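Local coordinates for protein NAD-dependent aldehyde dehydrogenase (Burkholderia multivorans, PDB 5UJU) that probably oxidises aldehydes to carboxylic acids with NAD as coenzyme, as in other members of the aldehyde dehydrogenase family, at residues A38-P43 with A152-G157; F66-P71 with R91-T96; S95-L100 with T269-E274; F135-S140 with L247-R252. All blocks are in the same frame, centred on the assembly; numbering follows the deposited sequence.

Interaction 1: A38-P43 with A152-G157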
loop_
_atom_site.group_PDB
_atom_site.type_symbol
_atom_site.label_atom_id
_atom_site.label_comp_id
_atom_site.label_asym_id
_atom_site.label_seq_id
_atom_site.Cartn_x
_atom_site.Cartn_y
_atom_site.Cartn_z
ATOM N N ALA A 38 -3.655 19.998 23.788
ATOM C CA ALA A 38 -2.706 20.457 24.795
ATOM C C ALA A 38 -2.163 19.279 25.589
ATOM O O ALA A 38 -2.922 18.560 26.247
ATOM C CB ALA A 38 -3.366 21.469 25.725
ATOM N N GLU A 39 -0.845 19.077 25.526
ATOM C CA GLU A 39 -0.247 17.938 26.205
ATOM C C GLU A 39 -0.108 18.158 27.709
ATOM O O GLU A 39 0.045 17.178 28.447
ATOM C CB GLU A 39 1.119 17.619 25.595
ATOM C CG GLU A 39 2.138 18.701 25.828
ATOM C CD GLU A 39 3.523 18.295 25.364
ATOM O OE1 GLU A 39 3.655 17.265 24.667
ATOM O OE2 GLU A 39 4.485 18.989 25.737
ATOM N N MET A 40 -0.153 19.408 28.181
ATOM C CA MET A 40 -0.065 19.508 29.636
ATOM C C MET A 40 -1.451 19.394 30.269
ATOM O O MET A 40 -2.412 19.987 29.766
ATOM C CB MET A 40 0.574 20.821 30.059
ATOM C CG MET A 40 2.016 20.974 29.591
ATOM S SD MET A 40 3.085 19.625 30.138
ATOM C CE MET A 40 3.021 19.815 31.924
ATOM N N PRO A 41 -1.577 18.617 31.366
ATOM C CA PRO A 41 -2.868 18.470 32.071
ATOM C C PRO A 41 -3.205 19.693 32.922
ATOM O O PRO A 41 -3.419 19.607 34.137
ATOM C CB PRO A 41 -2.635 17.207 32.913
ATOM C CG PRO A 41 -1.163 17.252 33.234
ATOM C CD PRO A 41 -0.499 17.844 32.012
ATOM N N SER A 42 -3.272 20.856 32.266
ATOM C CA SER A 42 -3.385 22.159 32.911
ATOM C C SER A 42 -4.843 22.479 33.230
ATOM O O SER A 42 -5.726 22.219 32.410
ATOM C CB SER A 42 -2.820 23.245 32.004
ATOM O OG SER A 42 -3.729 23.524 30.949
ATOM N N PRO A 43 -5.119 23.065 34.401
ATOM C CA PRO A 43 -6.500 23.488 34.690
ATOM C C PRO A 43 -7.019 24.536 33.717
ATOM O O PRO A 43 -8.230 24.590 33.460
ATOM C CB PRO A 43 -6.407 24.046 36.119
ATOM C CG PRO A 43 -5.117 23.516 36.678
ATOM C CD PRO A 43 -4.197 23.386 35.503
ATOM N N ALA A 152 0.933 8.585 31.238
ATOM C CA ALA A 152 -0.358 8.004 30.889
ATOM C C ALA A 152 -1.267 9.057 30.266
ATOM O O ALA A 152 -1.923 8.798 29.253
ATOM C CB ALA A 152 -1.000 7.386 32.128
ATOM N N PHE A 153 -1.254 10.272 30.814
ATOM C CA PHE A 153 -2.037 11.363 30.244
ATOM C C PHE A 153 -1.539 11.739 28.849
ATOM O O PHE A 153 -2.307 11.748 27.885
ATOM C CB PHE A 153 -1.985 12.573 31.179
ATOM C CG PHE A 153 -2.783 13.749 30.690
ATOM C CD1 PHE A 153 -4.140 13.864 30.997
ATOM C CD2 PHE A 153 -2.186 14.734 29.920
ATOM C CE1 PHE A 153 -4.885 14.943 30.540
ATOM C CE2 PHE A 153 -2.925 15.818 29.459
ATOM C CZ PHE A 153 -4.281 15.920 29.764
ATOM N N GLN A 154 -0.251 12.051 28.722
ATOM C CA GLN A 154 0.275 12.505 27.438
ATOM C C GLN A 154 0.222 11.398 26.396
ATOM O O GLN A 154 -0.385 11.558 25.330
ATOM C CB GLN A 154 1.701 13.013 27.604
ATOM C CG GLN A 154 1.826 14.168 28.546
ATOM C CD GLN A 154 3.152 14.885 28.384
ATOM O OE1 GLN A 154 4.101 14.335 27.819
ATOM N NE2 GLN A 154 3.218 16.126 28.860
ATOM N N ALA A 155 0.846 10.257 26.693
ATOM C CA ALA A 155 0.885 9.173 25.716
ATOM C C ALA A 155 -0.487 8.548 25.498
ATOM O O ALA A 155 -0.795 8.109 24.386
ATOM C CB ALA A 155 1.897 8.109 26.154
ATOM N N GLY A 156 -1.328 8.487 26.530
ATOM C CA GLY A 156 -2.630 7.881 26.341
ATOM C C GLY A 156 -3.664 8.839 25.789
ATOM O O GLY A 156 -4.595 8.410 25.102
ATOM N N GLY A 157 -3.505 10.140 26.047
ATOM C CA GLY A 157 -4.474 11.129 25.632
ATOM C C GLY A 157 -3.969 11.971 24.474
ATOM O O GLY A 157 -3.882 11.505 23.339
#
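Pro41 and Phe153 meet in a CH-pi contact: Pro41 CB stands over the middle of the phenyl face, 3.7 Å from the ring centroid of Phe153 and only 10° off its normal. Phe153 CG lies anti to the backbone N (chi1 -179°), directed from helix 149-156 toward the loop 38-43. Pro41 itself is held at the centre of an inverse gamma turn, closed by a weak bond from Ser42 N to Met40 O. The rim of the same ring faces a polar atom. Glu39 O lies in the ring plane, 3.4 Å from Phe153 CE2. Glu39 O also takes a weak hydrogen bond from Gln154 NE2, 3.4 Å long and bent to 132° at the hydrogen, while Gln154 CG lies 3.5 Å from the same Glu39 O. Gln154 NE2 also has Met40 SD beside it, at 3.7 Å; the two side chains run side by side and point the same way. The Glu39 chain crosses Gln154 obliquely, its carboxylate nearly parallel to the amide, but its oxygens have partners outside the segments: OE1 is hydrogen-bonded to His159 NE2, and OE2 makes a salt bridge to Lys186 of the second subunit. Beyond the turn, Ser42 caps the helix 43-46 by accepting from Val45 N. Phe135 of helix 134-145 meets both Pro41 and the Phe153 ring. With one weak bond across it, the contact probably relies mainly on the proline-aromatic packing, while Glu39 ties this surface loop to the dimer partner.

Interaction 2: F66-P71 with R91-T96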
loop_
_atom_site.group_PDB
_atom_site.type_symbol
_atom_site.label_atom_id
_atom_site.label_comp_id
_atom_site.label_asym_id
_atom_site.label_seq_id
_atom_site.Cartn_x
_atom_site.Cartn_y
_atom_site.Cartn_z
ATOM N N PHE A 66 -18.943 -2.971 32.041
ATOM C CA PHE A 66 -18.896 -1.836 31.133
ATOM C C PHE A 66 -20.066 -1.916 30.148
ATOM O O PHE A 66 -20.301 -2.957 29.531
ATOM C CB PHE A 66 -17.540 -1.847 30.400
ATOM C CG PHE A 66 -17.213 -0.567 29.681
ATOM C CD1 PHE A 66 -16.428 0.399 30.292
ATOM C CD2 PHE A 66 -17.685 -0.331 28.396
ATOM C CE1 PHE A 66 -16.133 1.594 29.640
ATOM C CE2 PHE A 66 -17.389 0.862 27.739
ATOM C CZ PHE A 66 -16.612 1.819 28.365
ATOM N N GLU A 67 -20.836 -0.839 30.052
ATOM C CA GLU A 67 -22.066 -0.815 29.269
ATOM C C GLU A 67 -21.773 -0.460 27.812
ATOM O O GLU A 67 -21.175 0.585 27.526
ATOM C CB GLU A 67 -23.053 0.184 29.876
ATOM C CG GLU A 67 -23.234 0.037 31.384
ATOM C CD GLU A 67 -23.604 1.352 32.069
ATOM O OE1 GLU A 67 -24.777 1.761 31.975
ATOM O OE2 GLU A 67 -22.718 1.987 32.692
ATOM N N LEU A 68 -22.150 -1.355 26.904
ATOM C CA LEU A 68 -22.247 -1.094 25.470
ATOM C C LEU A 68 -23.534 -1.713 24.945
ATOM O O LEU A 68 -23.962 -2.759 25.437
ATOM C CB LEU A 68 -21.071 -1.654 24.668
ATOM C CG LEU A 68 -19.658 -1.165 24.942
ATOM C CD1 LEU A 68 -18.685 -2.146 24.318
ATOM C CD2 LEU A 68 -19.491 0.213 24.336
ATOM N N ASP A 69 -24.160 -1.067 23.960
ATOM C CA ASP A 69 -25.365 -1.612 23.343
ATOM C C ASP A 69 -25.080 -2.330 22.019
ATOM O O ASP A 69 -25.893 -2.281 21.091
ATOM C CB ASP A 69 -26.423 -0.528 23.149
ATOM C CG ASP A 69 -25.968 0.586 22.227
ATOM O OD1 ASP A 69 -24.783 0.611 21.830
ATOM O OD2 ASP A 69 -26.826 1.419 21.862
ATOM N N GLN A 70 -23.937 -2.995 21.912
ATOM C CA GLN A 70 -23.582 -3.834 20.775
ATOM C C GLN A 70 -24.096 -5.251 21.012
ATOM O O GLN A 70 -24.443 -5.609 22.140
ATOM C CB GLN A 70 -22.053 -3.846 20.577
ATOM C CG GLN A 70 -21.300 -4.529 21.687
ATOM C CD GLN A 70 -19.775 -4.489 21.511
ATOM O OE1 GLN A 70 -19.215 -3.506 21.023
ATOM N NE2 GLN A 70 -19.105 -5.552 21.953
ATOM N N PRO A 71 -24.171 -6.086 19.971
ATOM C CA PRO A 71 -24.672 -7.458 20.163
ATOM C C PRO A 71 -23.823 -8.213 21.172
ATOM O O PRO A 71 -22.601 -8.073 21.202
ATOM C CB PRO A 71 -24.570 -8.079 18.765
ATOM C CG PRO A 71 -24.527 -6.933 17.830
ATOM C CD PRO A 71 -23.827 -5.823 18.563
ATOM N N ARG A 91 -15.524 -5.714 34.101
ATOM C CA ARG A 91 -15.981 -6.707 33.139
ATOM C C ARG A 91 -16.576 -6.000 31.928
ATOM O O ARG A 91 -17.006 -4.845 32.005
ATOM C CB ARG A 91 -17.001 -7.671 33.766
ATOM C CG ARG A 91 -16.467 -8.400 34.999
ATOM C CD ARG A 91 -15.435 -9.482 34.649
ATOM N NE ARG A 91 -16.120 -10.674 34.149
ATOM C CZ ARG A 91 -15.534 -11.837 33.867
ATOM N NH1 ARG A 91 -14.220 -12.004 34.031
ATOM N NH2 ARG A 91 -16.274 -12.845 33.427
ATOM N N TYR A 92 -16.574 -6.701 30.799
ATOM C CA TYR A 92 -17.116 -6.212 29.539
ATOM C C TYR A 92 -18.108 -7.217 28.973
ATOM O O TYR A 92 -17.977 -8.422 29.213
ATOM C CB TYR A 92 -15.986 -5.965 28.526
ATOM C CG TYR A 92 -14.897 -5.101 29.107
ATOM C CD1 TYR A 92 -14.974 -3.720 29.020
ATOM C CD2 TYR A 92 -13.797 -5.669 29.758
ATOM C CE1 TYR A 92 -13.994 -2.916 29.570
ATOM C CE2 TYR A 92 -12.811 -4.873 30.323
ATOM C CZ TYR A 92 -12.909 -3.503 30.215
ATOM O OH TYR A 92 -11.932 -2.705 30.757
ATOM N N PRO A 93 -19.114 -6.758 28.226
ATOM C CA PRO A 93 -20.047 -7.713 27.608
ATOM C C PRO A 93 -19.317 -8.579 26.597
ATOM O O PRO A 93 -18.604 -8.076 25.728
ATOM C CB PRO A 93 -21.099 -6.811 26.944
ATOM C CG PRO A 93 -20.408 -5.502 26.717
ATOM C CD PRO A 93 -19.409 -5.363 27.855
ATOM N N LYS A 94 -19.491 -9.892 26.719
ATOM C CA LYS A 94 -18.807 -10.829 25.830
ATOM C C LYS A 94 -19.599 -11.009 24.530
ATOM O O LYS A 94 -20.782 -11.376 24.559
ATOM C CB LYS A 94 -18.616 -12.164 26.537
ATOM C CG LYS A 94 -17.818 -13.190 25.743
ATOM C CD LYS A 94 -17.704 -14.488 26.526
ATOM C CE LYS A 94 -17.249 -15.650 25.647
ATOM N NZ LYS A 94 -15.781 -15.821 25.621
ATOM N N SER A 95 -18.962 -10.727 23.395
ATOM C CA SER A 95 -19.556 -10.921 22.078
ATOM C C SER A 95 -18.712 -11.899 21.277
ATOM O O SER A 95 -17.523 -12.080 21.538
ATOM C CB SER A 95 -19.673 -9.609 21.296
ATOM O OG SER A 95 -20.325 -8.620 22.060
ATOM N N THR A 96 -19.324 -12.540 20.331
ATOM C CA THR A 96 -18.505 -13.394 19.493
ATOM C C THR A 96 -17.996 -12.630 18.283
ATOM O O THR A 96 -18.596 -11.637 17.859
ATOM C CB THR A 96 -19.298 -14.609 19.032
ATOM O OG1 THR A 96 -20.358 -14.188 18.166
ATOM C CG2 THR A 96 -19.855 -15.370 20.223
#
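Ser95 OG is gripped by two groups of 66-71: it donates to Pro71 O, and it accepts a weak hydrogen bond from Gln70 NE2 at 3.3 Å. The first bond refines to 2.5 Å between Ser95 OG and Pro71 O, so short that its exact length is doubtful. Pro71 and Gln70 belong to an irregular run, 66-71, laid beside strand 92-93 of a two-stranded antiparallel sheet, and Ser95 follows that strand; the touching parts head the same way, 10° apart. A chi1 of -52° puts Ser95 OG beside its own backbone N, and the extended Gln70 chain brings NE2 to it. Gln70 NE2 has a stronger partner in Leu270 O, so the amide joins this loop to strand 268-270 as well. At the far end the two backbones are pinned by an almost straight bond, Phe66 N to Arg91 O, 2.7 Å. Between the two polar ends Leu68 CB packs 4.4 Å from Pro93 CG. At the Phe66 end the Phe66 and Tyr92 rings cross obliquely, planes at 41°, and Phe66 CB is 3.5 Å from Tyr92 CD1. Both side chains also touch Ala248 of helix 245-260, whereas the Tyr92 hydroxyl bonds Glu80 and the Arg91 guanidinium turns to Thr76 and Gly78. Next to the rings, the pyrrolidine of Pro93 presses on the Phe66 carbonyl, its CD lying 3.1 Å from Phe66 O.

Interaction 3: S95-L100 with T269-E274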
loop_
_atom_site.group_PDB
_atom_site.type_symbol
_atom_site.label_atom_id
_atom_site.label_comp_id
_atom_site.label_asym_id
_atom_site.label_seq_id
_atom_site.Cartn_x
_atom_site.Cartn_y
_atom_site.Cartn_z
ATOM N N SER A 95 -18.962 -10.727 23.395
ATOM C CA SER A 95 -19.556 -10.921 22.078
ATOM C C SER A 95 -18.712 -11.899 21.277
ATOM O O SER A 95 -17.523 -12.080 21.538
ATOM C CB SER A 95 -19.673 -9.609 21.296
ATOM O OG SER A 95 -20.325 -8.620 22.060
ATOM N N THR A 96 -19.324 -12.540 20.331
ATOM C CA THR A 96 -18.505 -13.394 19.493
ATOM C C THR A 96 -17.996 -12.630 18.283
ATOM O O THR A 96 -18.596 -11.637 17.859
ATOM C CB THR A 96 -19.298 -14.609 19.032
ATOM O OG1 THR A 96 -20.358 -14.188 18.166
ATOM C CG2 THR A 96 -19.855 -15.370 20.223
ATOM N N PRO A 97 -16.874 -13.068 17.710
ATOM C CA PRO A 97 -16.456 -12.506 16.414
ATOM C C PRO A 97 -17.559 -12.565 15.375
ATOM O O PRO A 97 -17.778 -11.593 14.644
ATOM C CB PRO A 97 -15.258 -13.388 16.027
ATOM C CG PRO A 97 -14.685 -13.829 17.336
ATOM C CD PRO A 97 -15.845 -13.955 18.297
ATOM N N ASP A 98 -18.259 -13.701 15.302
ATOM C CA ASP A 98 -19.382 -13.864 14.387
ATOM C C ASP A 98 -20.406 -12.743 14.527
ATOM O O ASP A 98 -20.778 -12.096 13.540
ATOM C CB ASP A 98 -20.039 -15.208 14.667
ATOM C CG ASP A 98 -20.234 -16.011 13.429
ATOM O OD1 ASP A 98 -21.209 -15.732 12.706
ATOM O OD2 ASP A 98 -19.395 -16.901 13.172
ATOM N N ALA A 99 -20.877 -12.508 15.752
ATOM C CA ALA A 99 -21.893 -11.481 15.979
ATOM C C ALA A 99 -21.376 -10.091 15.621
ATOM O O ALA A 99 -22.111 -9.278 15.052
ATOM C CB ALA A 99 -22.360 -11.519 17.433
ATOM N N LEU A 100 -20.114 -9.793 15.940
ATOM C CA LEU A 100 -19.619 -8.446 15.674
ATOM C C LEU A 100 -19.349 -8.248 14.192
ATOM O O LEU A 100 -19.548 -7.152 13.663
ATOM C CB LEU A 100 -18.363 -8.157 16.499
ATOM C CG LEU A 100 -18.521 -8.140 18.018
ATOM C CD1 LEU A 100 -17.190 -7.696 18.654
ATOM C CD2 LEU A 100 -19.649 -7.212 18.465
ATOM N N THR A 269 -17.161 -1.585 17.125
ATOM C CA THR A 269 -17.500 -2.507 18.204
ATOM C C THR A 269 -16.246 -2.904 18.975
ATOM O O THR A 269 -15.115 -2.716 18.512
ATOM C CB THR A 269 -18.203 -3.775 17.690
ATOM O OG1 THR A 269 -17.417 -4.385 16.662
ATOM C CG2 THR A 269 -19.597 -3.433 17.137
ATOM N N LEU A 270 -16.459 -3.467 20.161
ATOM C CA LEU A 270 -15.378 -3.827 21.072
ATOM C C LEU A 270 -15.427 -5.324 21.328
ATOM O O LEU A 270 -16.425 -5.832 21.846
ATOM C CB LEU A 270 -15.505 -3.071 22.397
ATOM C CG LEU A 270 -14.400 -3.427 23.389
ATOM C CD1 LEU A 270 -13.145 -2.592 23.082
ATOM C CD2 LEU A 270 -14.859 -3.261 24.849
ATOM N N LEU A 271 -14.354 -6.024 20.992
ATOM C CA LEU A 271 -14.261 -7.458 21.238
ATOM C C LEU A 271 -13.290 -7.648 22.411
ATOM O O LEU A 271 -12.082 -7.819 22.220
ATOM C CB LEU A 271 -13.802 -8.204 19.974
ATOM C CG LEU A 271 -13.630 -9.734 20.100
ATOM C CD1 LEU A 271 -14.947 -10.365 20.438
ATOM C CD2 LEU A 271 -13.057 -10.365 18.836
ATOM N N ALA A 272 -13.823 -7.597 23.628
ATOM C CA ALA A 272 -13.020 -7.852 24.814
ATOM C C ALA A 272 -12.822 -9.348 24.969
ATOM O O ALA A 272 -13.710 -10.138 24.632
ATOM C CB ALA A 272 -13.692 -7.282 26.058
ATOM N N THR A 273 -11.646 -9.742 25.460
ATOM C CA THR A 273 -11.316 -11.153 25.591
ATOM C C THR A 273 -10.610 -11.410 26.918
ATOM O O THR A 273 -10.142 -10.492 27.604
ATOM C CB THR A 273 -10.426 -11.635 24.431
ATOM O OG1 THR A 273 -9.191 -10.904 24.435
ATOM C CG2 THR A 273 -11.105 -11.405 23.099
ATOM N N GLU A 274 -10.489 -12.693 27.239
ATOM C CA GLU A 274 -9.676 -13.182 28.332
ATOM C C GLU A 274 -8.330 -13.603 27.768
ATOM O O GLU A 274 -8.202 -13.836 26.564
ATOM C CB GLU A 274 -10.332 -14.405 28.992
ATOM C CG GLU A 274 -11.677 -14.194 29.676
ATOM C CD GLU A 274 -11.596 -13.630 31.081
ATOM O OE1 GLU A 274 -10.654 -13.975 31.817
ATOM O OE2 GLU A 274 -12.497 -12.857 31.458
HETATM O O HOH W 1 -16.265 -9.529 23.845
#
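The start of helix 97-132 packs here on the end of strand 268-270, part of the Rossmann-type sheet expected of an aldehyde dehydrogenase, with Leu100 and Leu271 as the main apolar partners. Leu100 divides its two methyl branches: CD1 rests on Leu271 CB at 3.7 Å, and CD2 lies 3.8 Å from Thr269 CB. Leu100 and Thr269 slide past each other in opposite directions, so the threonine meets the leucine alongside, whereas Leu271 crosses it obliquely. Leu271 holds its CG anti to the backbone N (chi1 179°), and from there its two methyls serve different neighbours. Leu271 CD1 comes within 3.3 Å of Ser95 O, and Leu271 CD2 meets Pro97 CG at 4.1 Å, the leucine and proline side chains crossing at about a right angle. No direct hydrogen bond joins the segments; one water links them instead, taking a bond from Ser95 N at 3.0 Å and reaching Ala272 O at 2.7 Å. The helix start is shaped by Thr96, the N-cap residue, whose OG1 accepts from Ala99 N at 3.0 Å. Beyond the two segments, Leu280 and Leu284 of helix 278-285 touch both Pro97 and Leu271, while Leu270 packs on Ala248 and Val251 of helix 245-260. The strand itself is bonded through its backbone to the parallel strand 234-238; the first turn of helix 97-132 thus meets both the end of strand 268-270 and, through Pro97, helix 278-285.

Interaction 4: F135-S140 with L247-R252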
loop_
_atom_site.group_PDB
_atom_site.type_symbol
_atom_site.label_atom_id
_atom_site.label_comp_id
_atom_site.label_asym_id
_atom_site.label_seq_id
_atom_site.Cartn_x
_atom_site.Cartn_y
_atom_site.Cartn_z
ATOM N N PHE A 135 -8.508 12.968 30.950
ATOM C CA PHE A 135 -8.205 12.580 32.324
ATOM C C PHE A 135 -8.762 11.197 32.637
ATOM O O PHE A 135 -8.075 10.373 33.243
ATOM C CB PHE A 135 -8.734 13.621 33.302
ATOM C CG PHE A 135 -7.833 14.814 33.447
ATOM C CD1 PHE A 135 -6.672 14.732 34.204
ATOM C CD2 PHE A 135 -8.150 16.018 32.837
ATOM C CE1 PHE A 135 -5.834 15.825 34.339
ATOM C CE2 PHE A 135 -7.326 17.115 32.974
ATOM C CZ PHE A 135 -6.163 17.017 33.723
ATOM N N GLU A 136 -10.016 10.929 32.243
ATOM C CA GLU A 136 -10.578 9.593 32.431
ATOM C C GLU A 136 -9.745 8.538 31.715
ATOM O O GLU A 136 -9.471 7.464 32.266
ATOM C CB GLU A 136 -12.020 9.556 31.921
ATOM C CG GLU A 136 -12.612 8.166 31.877
ATOM C CD GLU A 136 -13.991 8.124 31.209
ATOM O OE1 GLU A 136 -14.424 9.153 30.671
ATOM O OE2 GLU A 136 -14.631 7.063 31.244
ATOM N N ILE A 137 -9.339 8.828 30.479
ATOM C CA ILE A 137 -8.498 7.912 29.716
ATOM C C ILE A 137 -7.110 7.774 30.360
ATOM O O ILE A 137 -6.544 6.675 30.420
ATOM C CB ILE A 137 -8.423 8.391 28.255
ATOM C CG1 ILE A 137 -9.803 8.250 27.588
ATOM C CG2 ILE A 137 -7.368 7.619 27.466
ATOM C CD1 ILE A 137 -9.900 8.889 26.210
ATOM N N ALA A 138 -6.557 8.867 30.881
ATOM C CA ALA A 138 -5.236 8.776 31.509
ATOM C C ALA A 138 -5.237 7.777 32.662
ATOM O O ALA A 138 -4.344 6.925 32.762
ATOM C CB ALA A 138 -4.786 10.151 31.996
ATOM N N TYR A 139 -6.235 7.864 33.545
ATOM C CA TYR A 139 -6.307 6.923 34.660
ATOM C C TYR A 139 -6.490 5.485 34.183
ATOM O O TYR A 139 -5.916 4.555 34.764
ATOM C CB TYR A 139 -7.427 7.326 35.623
ATOM C CG TYR A 139 -7.021 8.481 36.512
ATOM C CD1 TYR A 139 -6.046 8.306 37.486
ATOM C CD2 TYR A 139 -7.613 9.735 36.391
ATOM C CE1 TYR A 139 -5.655 9.349 38.308
ATOM C CE2 TYR A 139 -7.233 10.788 37.216
ATOM C CZ TYR A 139 -6.248 10.586 38.172
ATOM O OH TYR A 139 -5.852 11.615 38.999
ATOM N N SER A 140 -7.268 5.276 33.122
ATOM C CA SER A 140 -7.450 3.913 32.636
ATOM C C SER A 140 -6.163 3.346 32.052
ATOM O O SER A 140 -5.921 2.137 32.146
ATOM C CB SER A 140 -8.565 3.862 31.590
ATOM O OG SER A 140 -8.164 4.433 30.354
ATOM N N LEU A 247 -9.346 1.391 25.468
ATOM C CA LEU A 247 -10.021 1.279 24.185
ATOM C C LEU A 247 -11.526 1.087 24.335
ATOM O O LEU A 247 -12.273 1.456 23.430
ATOM C CB LEU A 247 -9.422 0.140 23.369
ATOM C CG LEU A 247 -8.020 0.525 22.870
ATOM C CD1 LEU A 247 -7.289 -0.707 22.368
ATOM C CD2 LEU A 247 -8.101 1.609 21.778
ATOM N N ALA A 248 -11.989 0.528 25.457
ATOM C CA ALA A 248 -13.433 0.448 25.698
ATOM C C ALA A 248 -14.037 1.839 25.834
ATOM O O ALA A 248 -15.088 2.131 25.247
ATOM C CB ALA A 248 -13.719 -0.375 26.951
ATOM N N ILE A 249 -13.375 2.714 26.601
ATOM C CA ILE A 249 -13.788 4.114 26.687
ATOM C C ILE A 249 -13.792 4.743 25.300
ATOM O O ILE A 249 -14.730 5.462 24.932
ATOM C CB ILE A 249 -12.862 4.888 27.647
ATOM C CG1 ILE A 249 -12.990 4.377 29.077
ATOM C CG2 ILE A 249 -13.134 6.386 27.583
ATOM C CD1 ILE A 249 -11.879 4.907 29.983
ATOM N N THR A 250 -12.739 4.475 24.509
ATOM C CA THR A 250 -12.637 5.021 23.158
ATOM C C THR A 250 -13.801 4.558 22.278
ATOM O O THR A 250 -14.431 5.360 21.573
ATOM C CB THR A 250 -11.301 4.607 22.528
ATOM O OG1 THR A 250 -10.199 5.093 23.325
ATOM C CG2 THR A 250 -11.188 5.200 21.143
ATOM N N VAL A 251 -14.079 3.258 22.283
ATOM C CA VAL A 251 -15.185 2.737 21.489
ATOM C C VAL A 251 -16.509 3.359 21.929
ATOM O O VAL A 251 -17.332 3.741 21.092
ATOM C CB VAL A 251 -15.225 1.202 21.567
ATOM C CG1 VAL A 251 -16.537 0.696 20.962
ATOM C CG2 VAL A 251 -14.014 0.602 20.828
ATOM N N ARG A 252 -16.728 3.479 23.243
ATOM C CA ARG A 252 -17.957 4.095 23.748
ATOM C C ARG A 252 -18.151 5.493 23.168
ATOM O O ARG A 252 -19.243 5.847 22.704
ATOM C CB ARG A 252 -17.917 4.148 25.282
ATOM C CG ARG A 252 -19.156 4.778 25.963
ATOM C CD ARG A 252 -18.831 5.256 27.403
ATOM N NE ARG A 252 -18.057 6.500 27.436
ATOM C CZ ARG A 252 -17.178 6.825 28.387
ATOM N NH1 ARG A 252 -16.943 6.004 29.403
ATOM N NH2 ARG A 252 -16.532 7.981 28.323
#
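Glu136 and Arg252 form the charged part of this helix pair, meeting tip to tip. In the conformer of Arg252 described here, one of two deposited, Arg252 NH1 donates to the syn side of Glu136 OE2 at 3.1 Å in a salt bridge, which is certain only for this conformer. A weak second bond joins Arg252 NH2 to Glu136 OE1 at 3.4 Å, and the carboxylate and guanidinium planes stand 28° apart. The glutamate reaches out because its CG lies anti to the backbone N (chi1 171°) and the chain stays extended. OE2 has a further partner in His61, which probably helps to fix the carboxylate.

The apolar part is centred on Ile249. Ile249 CG2 meets Ile137 CG1 at 3.8 Å, and Ile249 CD1 lies 3.8 Å from Glu136 CG and close to Ser140. The Ser140 hydroxyl stays within its own helix, donating to Ile137 O at 2.8 Å.

The axes of the two short segments run nearly antiparallel, 152° between directions and 10.2 Å apart. Helix 245-260 connects the adjacent parallel strands 234-238 and 268-270, the beta-alpha-beta crossover of a Rossmann-type fold, and helix 134-145 packs against it.

Interactions 3 and 4 are buried, interaction 2 partly so, and interaction 1 lies at the surface. Interaction 1 nevertheless leans on interaction 4: Phe135 and Ala138 of helix 134-145 lie against Pro41 and the helix 149-156. Interaction 4 joins two helices through charge and isoleucine packing. Interactions 2 and 3 share Ser95 and Thr96, their centres about 8 Å apart; the former relies on polar ends, the latter is mostly apolar with a water bridge. Helix 245-260 links interactions 2, 3 and 4, since Ala248 touches Phe66, Tyr92 and Leu270. Interaction 1 stays apart from interactions 2 and 3, nearest atoms about 14 Å away.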